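Local structure of petrobactin-binding protein YclQ (Bacillus subtilis subsp. subtilis str. 168, 3GFV) at residues A[63-66]-A[72-75]; A[161-166]-A[286-291]; A[175-180]-A[247-252]. The protein binds iron-free and ferric petrobactin selectively and serves as the solute-binding component of the YclNOPQ ABC transporter for uptake of this siderophore. All coordinates share one frame; numbering follows the deposited sequence.

Contact 1 (A[63-66]-A[72-75])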
loop_
_atom_site.group_PDB
_atom_site.type_symbol
_atom_site.label_atom_id
_atom_site.label_comp_id
_atom_site.label_asym_id
_atom_site.label_seq_id
_atom_site.Cartn_x
_atom_site.Cartn_y
_atom_site.Cartn_z
ATOM N N GLN A 63 3.265 -8.691 13.690
ATOM C CA GLN A 63 3.152 -10.080 13.219
ATOM C C GLN A 63 3.991 -10.330 11.966
ATOM O O GLN A 63 4.801 -11.263 11.929
ATOM C CB GLN A 63 1.701 -10.458 12.955
ATOM C CG GLN A 63 1.553 -11.909 12.540
ATOM C CD GLN A 63 0.222 -12.192 11.883
ATOM O OE1 GLN A 63 -0.498 -13.107 12.292
ATOM N NE2 GLN A 63 -0.121 -11.405 10.858
ATOM N N VAL A 64 3.780 -9.505 10.940
ATOM C CA VAL A 64 4.627 -9.495 9.759
ATOM C C VAL A 64 4.935 -8.061 9.368
ATOM O O VAL A 64 4.035 -7.217 9.316
ATOM C CB VAL A 64 3.972 -10.235 8.551
ATOM C CG1 VAL A 64 4.089 -11.724 8.728
ATOM C CG2 VAL A 64 2.513 -9.840 8.405
ATOM N N LEU A 65 6.211 -7.781 9.110
ATOM C CA LEU A 65 6.631 -6.437 8.725
ATOM C C LEU A 65 7.375 -6.445 7.414
ATOM O O LEU A 65 8.295 -7.249 7.222
ATOM C CB LEU A 65 7.548 -5.833 9.800
ATOM C CG LEU A 65 6.931 -5.228 11.056
ATOM C CD1 LEU A 65 8.027 -4.923 12.075
ATOM C CD2 LEU A 65 6.147 -3.968 10.716
ATOM N N PRO A 66 6.991 -5.548 6.498
ATOM C CA PRO A 66 7.779 -5.409 5.271
ATOM C C PRO A 66 9.217 -5.040 5.632
ATOM O O PRO A 66 9.438 -4.374 6.655
ATOM C CB PRO A 66 7.100 -4.242 4.553
ATOM C CG PRO A 66 5.717 -4.205 5.101
ATOM C CD PRO A 66 5.843 -4.628 6.536
ATOM N N PHE A 72 11.217 -1.283 13.128
ATOM C CA PHE A 72 10.147 -1.251 14.126
ATOM C C PHE A 72 10.021 -2.526 14.968
ATOM O O PHE A 72 9.165 -2.610 15.847
ATOM C CB PHE A 72 8.824 -0.847 13.464
ATOM C CG PHE A 72 8.792 0.612 13.062
ATOM C CD1 PHE A 72 8.641 1.591 14.028
ATOM C CD2 PHE A 72 8.929 0.993 11.738
ATOM C CE1 PHE A 72 8.626 2.941 13.678
ATOM C CE2 PHE A 72 8.917 2.334 11.384
ATOM C CZ PHE A 72 8.760 3.308 12.363
ATOM N N LYS A 73 10.898 -3.496 14.723
ATOM C CA LYS A 73 10.976 -4.685 15.575
ATOM C C LYS A 73 11.559 -4.324 16.944
ATOM O O LYS A 73 11.370 -5.040 17.928
ATOM C CB LYS A 73 11.832 -5.772 14.917
ATOM C CG LYS A 73 11.292 -6.246 13.590
ATOM C CD LYS A 73 12.085 -7.422 13.036
ATOM C CE LYS A 73 11.473 -7.906 11.724
ATOM N NZ LYS A 73 11.846 -9.313 11.400
ATOM N N ASP A 74 12.281 -3.209 16.995
ATOM C CA ASP A 74 12.835 -2.701 18.254
ATOM C C ASP A 74 11.792 -2.741 19.365
ATOM O O ASP A 74 10.654 -2.333 19.169
ATOM C CB ASP A 74 13.342 -1.262 18.063
ATOM C CG ASP A 74 14.236 -0.795 19.201
ATOM O OD1 ASP A 74 13.758 -0.642 20.351
ATOM O OD2 ASP A 74 15.430 -0.555 18.932
ATOM N N ASP A 75 12.171 -3.236 20.537
ATOM C CA ASP A 75 11.222 -3.347 21.637
ATOM C C ASP A 75 10.732 -1.997 22.175
ATOM O O ASP A 75 9.816 -1.961 22.989
ATOM C CB ASP A 75 11.809 -4.193 22.771
ATOM C CG ASP A 75 11.879 -5.666 22.410
ATOM O OD1 ASP A 75 11.109 -6.091 21.526
ATOM O OD2 ASP A 75 12.697 -6.397 23.007
#
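L65 reaches across to F72 and K73 within one connection of the periplasmic binding protein fold, the loop that leaves strand 57-60 and returns to strand 78-79 in the parallel sheet of the N-terminal lobe. The backbones stay apart, L65 CA and F72 CA being 8.3 Å from each other, and the gap is bridged mainly by one methyl. L65 has CG anti to its carbonyl carbon and then runs straight on, with CD1 nearly trans to CA (chi2 170°), so that CD1 forms the leading end of the side chain. The tighter part lies here: CD1 approaches K73 CG at 3.8 Å, while F72 CB is 4.4 Å from the same L65 CD1. F72 starts toward L65 but its ring then swings off into the protein, where it packs on L45 and L60 and meets the ring of Y77 at about 60°. L65 itself also rests on F42 and L60, so the apolar side of the contact merges with the core beneath helix 42-50.

The outer side is looser. K73 is exposed, and its extended chain slides past L65 in the opposite direction, offering its CG methylene and carrying its ammonium farther along. From just before Q63, K62 NZ reaches over to D74 O in a hydrogen bond and more weakly to F72 O and K73 O.

Contact 2 (A[161-166]-A[286-291])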
loop_
_atom_site.group_PDB
_atom_site.type_symbol
_atom_site.label_atom_id
_atom_site.label_comp_id
_atom_site.label_asym_id
_atom_site.label_seq_id
_atom_site.Cartn_x
_atom_site.Cartn_y
_atom_site.Cartn_z
ATOM N N ALA A 161 4.805 11.715 -12.663
ATOM C CA ALA A 161 4.799 12.217 -14.046
ATOM C C ALA A 161 5.864 11.530 -14.893
ATOM O O ALA A 161 5.627 11.185 -16.067
ATOM C CB ALA A 161 4.981 13.715 -14.090
ATOM N N ASP A 162 7.039 11.330 -14.303
ATOM C CA ASP A 162 8.149 10.672 -14.987
ATOM C C ASP A 162 7.849 9.200 -15.350
ATOM O O ASP A 162 8.170 8.749 -16.457
ATOM C CB ASP A 162 9.425 10.786 -14.138
ATOM C CG ASP A 162 10.585 9.987 -14.710
ATOM O OD1 ASP A 162 11.135 10.388 -15.762
ATOM O OD2 ASP A 162 10.956 8.958 -14.097
ATOM N N VAL A 163 7.249 8.443 -14.435
ATOM C CA VAL A 163 6.941 7.045 -14.741
ATOM C C VAL A 163 5.802 6.957 -15.755
ATOM O O VAL A 163 5.812 6.103 -16.647
ATOM C CB VAL A 163 6.636 6.184 -13.488
ATOM C CG1 VAL A 163 5.305 6.568 -12.874
ATOM C CG2 VAL A 163 6.631 4.672 -13.859
ATOM N N LYS A 164 4.850 7.869 -15.646
ATOM C CA LYS A 164 3.731 7.898 -16.571
ATOM C C LYS A 164 4.225 8.199 -17.985
ATOM O O LYS A 164 3.781 7.565 -18.952
ATOM C CB LYS A 164 2.675 8.905 -16.118
ATOM C CG LYS A 164 1.520 9.078 -17.083
ATOM C CD LYS A 164 0.408 9.922 -16.473
ATOM C CE LYS A 164 -0.357 10.660 -17.570
ATOM N NZ LYS A 164 -1.824 10.652 -17.338
ATOM N N LYS A 165 5.143 9.150 -18.109
ATOM C CA LYS A 165 5.718 9.456 -19.419
ATOM C C LYS A 165 6.426 8.224 -20.002
ATOM O O LYS A 165 6.238 7.883 -21.176
ATOM C CB LYS A 165 6.640 10.684 -19.360
ATOM C CG LYS A 165 7.039 11.189 -20.729
ATOM C CD LYS A 165 7.603 12.605 -20.681
ATOM C CE LYS A 165 6.495 13.644 -20.695
ATOM N NZ LYS A 165 7.068 15.010 -20.757
ATOM N N THR A 166 7.207 7.544 -19.172
ATOM C CA THR A 166 7.886 6.317 -19.574
ATOM C C THR A 166 6.874 5.261 -20.005
ATOM O O THR A 166 7.045 4.599 -21.039
ATOM C CB THR A 166 8.728 5.761 -18.407
ATOM O OG1 THR A 166 9.765 6.699 -18.085
ATOM C CG2 THR A 166 9.340 4.421 -18.767
ATOM N N GLN A 286 8.949 3.953 -3.063
ATOM C CA GLN A 286 9.461 2.650 -3.440
ATOM C C GLN A 286 8.697 2.081 -4.630
ATOM O O GLN A 286 9.303 1.588 -5.590
ATOM C CB GLN A 286 9.359 1.670 -2.275
ATOM C CG GLN A 286 9.934 0.312 -2.655
ATOM C CD GLN A 286 9.703 -0.743 -1.599
ATOM O OE1 GLN A 286 9.945 -0.527 -0.405
ATOM N NE2 GLN A 286 9.233 -1.898 -2.039
HETATM N N MSE A 287 7.372 2.152 -4.547
HETATM C CA MSE A 287 6.496 1.528 -5.535
HETATM C C MSE A 287 6.690 2.164 -6.901
HETATM O O MSE A 287 6.765 1.448 -7.934
HETATM C CB MSE A 287 5.025 1.561 -5.097
HETATM C CG MSE A 287 4.743 0.625 -3.911
HETATM SE SE MSE A 287 3.150 1.170 -2.918
HETATM C CE MSE A 287 1.833 0.614 -4.149
ATOM N N ILE A 288 6.786 3.480 -6.929
ATOM C CA ILE A 288 7.065 4.150 -8.205
ATOM C C ILE A 288 8.355 3.614 -8.810
ATOM O O ILE A 288 8.407 3.247 -9.995
ATOM C CB ILE A 288 7.142 5.669 -8.031
ATOM C CG1 ILE A 288 5.779 6.218 -7.591
ATOM C CG2 ILE A 288 7.640 6.370 -9.343
ATOM C CD1 ILE A 288 5.880 7.620 -6.966
ATOM N N LYS A 289 9.406 3.548 -7.998
ATOM C CA LYS A 289 10.716 3.139 -8.490
ATOM C C LYS A 289 10.732 1.696 -8.989
ATOM O O LYS A 289 11.379 1.388 -9.994
ATOM C CB LYS A 289 11.783 3.327 -7.410
ATOM C CG LYS A 289 13.155 2.778 -7.809
ATOM C CD LYS A 289 14.165 2.845 -6.662
ATOM C CE LYS A 289 15.417 2.014 -6.969
ATOM N NZ LYS A 289 16.014 2.376 -8.290
ATOM N N GLU A 290 10.019 0.807 -8.300
ATOM C CA GLU A 290 9.931 -0.566 -8.783
ATOM C C GLU A 290 9.289 -0.633 -10.171
ATOM O O GLU A 290 9.747 -1.391 -11.036
ATOM C CB GLU A 290 9.108 -1.453 -7.837
ATOM C CG GLU A 290 9.716 -1.649 -6.462
ATOM C CD GLU A 290 8.811 -2.528 -5.605
ATOM O OE1 GLU A 290 8.814 -3.735 -5.824
ATOM O OE2 GLU A 290 8.084 -2.009 -4.743
ATOM N N VAL A 291 8.216 0.126 -10.372
ATOM C CA VAL A 291 7.513 0.120 -11.656
ATOM C C VAL A 291 8.390 0.749 -12.755
ATOM O O VAL A 291 8.531 0.188 -13.862
ATOM C CB VAL A 291 6.115 0.796 -11.546
ATOM C CG1 VAL A 291 5.439 0.911 -12.910
ATOM C CG2 VAL A 291 5.204 -0.027 -10.612
#
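V163 and I288 bring two helices close, with their CA atoms 7.1 Å apart, both segments being helical, as bonds such as K165 N to A161 O and V291 N to M287 O attest. V163 supplies the side chain that meets both partners. Its CG1 sits between the backbone N and the carbonyl carbon (chi1 70°), and CG2 is anti to N; this rotation sends one methyl to each neighbour. CG1 of V163 lies 4.2 Å from I288 CG2, whereas CG2 of V163 lies 4.1 Å from V291 CG1. The V163 and V291 side chains cross at about a right angle, and I288 presents its branch methyl, not the end of its longer arm. These are van der Waals distances among buried aliphatic groups, and F200 packs against all three residues.

In the two-lobed fold of iron-siderophore binding proteins, a long helix links the lobes; helix 146-170 has that place here, and the C-terminal helix 281-296 lies against it. I288 extends the packing back along the linker to I156, S159 and I160.

On another side of helix 281-296 the chemistry turns polar. W274 NE1 bonds E290 OE2, while the backbone N of D270 holds E290 OE1. A further bond from Q286 NE2 to E290 OE2 is doubtful, because the Q286 side chain has two conformers.

Contact 3 (A[175-180]-A[247-252]); sequences LVIMAN and KQVVEN
V249 meets the strand residues I177 and A179 where helix 246-250 lies against the mixed sheet of the C-terminal lobe. The closest pair of CA atoms is A179 and V249, at 7.8 Å, too far for backbone bonding between the segments. I177 and A179, two positions apart on strand 173-180, both direct their CB atoms toward the helix.

The CB of V249 makes no close approach of its own, standing 5.2 Å from I177 CD1, and the branching beyond it does the work. CG1 is anti to the backbone N (chi1 176°) and comes to 4.3 Å from I177 CD1. CG2, the other branch, goes to A179, where it lies 4.5 Å from A179 CB. One valine therefore spans two strand residues, taking the end of a long side chain on one branch and the single methyl of a short one on the other. I177 supplies the length: its CD1 is trans to CA (chi2 172°), which stretches the arm out from the strand to the valine. I184 of the adjoining antiparallel strand touches both V249 and I177, and Y220 also packs on V249.

Strand 173-180 is itself fixed in the sheet by backbone bonds from I177 to F232 and I234 of the parallel strand 230-235. Polar groups gather around the end of the helix and just past it: K247 NZ and E251 OE1 form a long salt bridge, and N252 OD1 accepts from Y254 N in an Asx turn. Between the segments the distances are at the loose end of van der Waals contact and involve methyl groups alone, consistent with cohesion here from dispersion and exclusion of water, with no directional bond between the two segments.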
loop_
_atom_site.group_PDB
_atom_site.type_symbol
_atom_site.label_atom_id
_atom_site.label_comp_id
_atom_site.label_asym_id
_atom_site.label_seq_id
_atom_site.Cartn_x
_atom_site.Cartn_y
_atom_site.Cartn_z
ATOM N N LEU A 175 -0.333 -6.299 -17.269
ATOM C CA LEU A 175 -1.311 -7.014 -16.459
ATOM C C LEU A 175 -0.749 -7.163 -15.045
ATOM O O LEU A 175 0.419 -7.503 -14.882
ATOM C CB LEU A 175 -1.581 -8.396 -17.060
ATOM C CG LEU A 175 -2.465 -9.340 -16.237
ATOM C CD1 LEU A 175 -3.898 -8.794 -16.147
ATOM C CD2 LEU A 175 -2.450 -10.797 -16.821
ATOM N N VAL A 176 -1.582 -6.916 -14.037
ATOM C CA VAL A 176 -1.173 -7.086 -12.637
ATOM C C VAL A 176 -1.846 -8.313 -12.041
ATOM O O VAL A 176 -3.079 -8.426 -12.062
ATOM C CB VAL A 176 -1.580 -5.850 -11.796
ATOM C CG1 VAL A 176 -1.073 -5.991 -10.351
ATOM C CG2 VAL A 176 -1.019 -4.566 -12.431
ATOM N N ILE A 177 -1.047 -9.224 -11.497
ATOM C CA ILE A 177 -1.607 -10.450 -10.886
ATOM C C ILE A 177 -1.043 -10.664 -9.502
ATOM O O ILE A 177 0.073 -10.254 -9.209
ATOM C CB ILE A 177 -1.362 -11.731 -11.693
ATOM C CG1 ILE A 177 0.143 -11.978 -11.922
ATOM C CG2 ILE A 177 -2.175 -11.707 -13.016
ATOM C CD1 ILE A 177 0.476 -13.313 -12.533
HETATM N N MSE A 178 -1.817 -11.351 -8.665
HETATM C CA MSE A 178 -1.314 -11.795 -7.375
HETATM C C MSE A 178 -1.423 -13.314 -7.322
HETATM O O MSE A 178 -2.454 -13.899 -7.720
HETATM C CB MSE A 178 -2.069 -11.126 -6.217
HETATM C CG MSE A 178 -1.588 -11.594 -4.863
HETATM SE SE MSE A 178 -2.487 -10.536 -3.458
HETATM C CE MSE A 178 -4.167 -11.432 -3.572
ATOM N N ALA A 179 -0.337 -13.950 -6.905
ATOM C CA ALA A 179 -0.294 -15.400 -6.726
ATOM C C ALA A 179 -0.504 -15.741 -5.260
ATOM O O ALA A 179 0.042 -15.090 -4.387
ATOM C CB ALA A 179 1.036 -15.947 -7.197
ATOM N N ASN A 180 -1.279 -16.792 -4.996
ATOM C CA ASN A 180 -1.576 -17.149 -3.629
ATOM C C ASN A 180 -1.757 -18.644 -3.576
ATOM O O ASN A 180 -2.810 -19.175 -3.958
ATOM C CB ASN A 180 -2.817 -16.416 -3.137
ATOM C CG ASN A 180 -3.132 -16.719 -1.688
ATOM O OD1 ASN A 180 -2.260 -16.647 -0.821
ATOM N ND2 ASN A 180 -4.386 -17.057 -1.418
ATOM N N LYS A 247 6.864 -18.665 -9.295
ATOM C CA LYS A 247 7.579 -19.382 -10.349
ATOM C C LYS A 247 6.717 -20.429 -11.037
ATOM O O LYS A 247 6.836 -20.658 -12.248
ATOM C CB LYS A 247 8.847 -20.036 -9.796
ATOM C CG LYS A 247 9.920 -19.043 -9.376
ATOM C CD LYS A 247 11.245 -19.750 -9.120
ATOM C CE LYS A 247 11.570 -20.727 -10.247
ATOM N NZ LYS A 247 12.932 -21.331 -10.127
ATOM N N GLN A 248 5.856 -21.089 -10.279
ATOM C CA GLN A 248 5.019 -22.100 -10.898
ATOM C C GLN A 248 4.058 -21.407 -11.844
ATOM O O GLN A 248 3.574 -22.023 -12.789
ATOM C CB GLN A 248 4.272 -22.948 -9.865
ATOM C CG GLN A 248 3.095 -22.272 -9.179
ATOM C CD GLN A 248 2.605 -23.072 -7.971
ATOM O OE1 GLN A 248 1.470 -23.555 -7.949
ATOM N NE2 GLN A 248 3.470 -23.230 -6.974
ATOM N N VAL A 249 3.778 -20.125 -11.596
ATOM C CA VAL A 249 2.925 -19.421 -12.529
ATOM C C VAL A 249 3.730 -18.946 -13.732
ATOM O O VAL A 249 3.413 -19.275 -14.862
ATOM C CB VAL A 249 2.214 -18.200 -11.920
ATOM C CG1 VAL A 249 1.408 -17.474 -13.027
ATOM C CG2 VAL A 249 1.309 -18.620 -10.755
ATOM N N VAL A 250 4.774 -18.170 -13.488
ATOM C CA VAL A 250 5.338 -17.395 -14.592
ATOM C C VAL A 250 6.298 -18.203 -15.429
ATOM O O VAL A 250 6.539 -17.889 -16.593
ATOM C CB VAL A 250 6.026 -16.103 -14.122
ATOM C CG1 VAL A 250 5.036 -15.235 -13.352
ATOM C CG2 VAL A 250 7.239 -16.440 -13.286
ATOM N N GLU A 251 6.840 -19.258 -14.839
ATOM C CA GLU A 251 7.754 -20.119 -15.573
ATOM C C GLU A 251 7.042 -21.372 -16.094
ATOM O O GLU A 251 7.670 -22.261 -16.670
ATOM C CB GLU A 251 8.991 -20.415 -14.715
ATOM C CG GLU A 251 9.756 -19.113 -14.414
ATOM C CD GLU A 251 10.899 -19.284 -13.441
ATOM O OE1 GLU A 251 11.408 -20.418 -13.311
ATOM O OE2 GLU A 251 11.294 -18.275 -12.811
ATOM N N ASN A 252 5.721 -21.414 -15.928
ATOM C CA ASN A 252 4.931 -22.518 -16.482
ATOM C C ASN A 252 5.028 -22.580 -18.014
ATOM O O ASN A 252 4.929 -21.555 -18.692
ATOM C CB ASN A 252 3.465 -22.363 -16.111
ATOM C CG ASN A 252 2.696 -23.626 -16.333
ATOM O OD1 ASN A 252 2.386 -24.002 -17.472
ATOM N ND2 ASN A 252 2.423 -24.332 -15.246
#

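How the contacts relate
Three contacts sample the two lobes and their connection. Contact 1 belongs to the N-terminal lobe and is partly buried, with a lysine at its open side; contacts 2 and 3 are buried and join aliphatic residues alone. Their centres lie 22 to 28 Å apart, and none touches another. Both segments of contact 3 lie in the chain between 161-166 and 286-291; helix 146-170 is followed directly by strand 173-180. Contact 1 pairs parts of one loop, contact 2 two helices, contact 3 a strand and a helix, and no helix or strand is shared among them. Helix 271-276 makes a loose neighbourhood: its W274 touches V291 of contact 2, its L276 the segment residue V64.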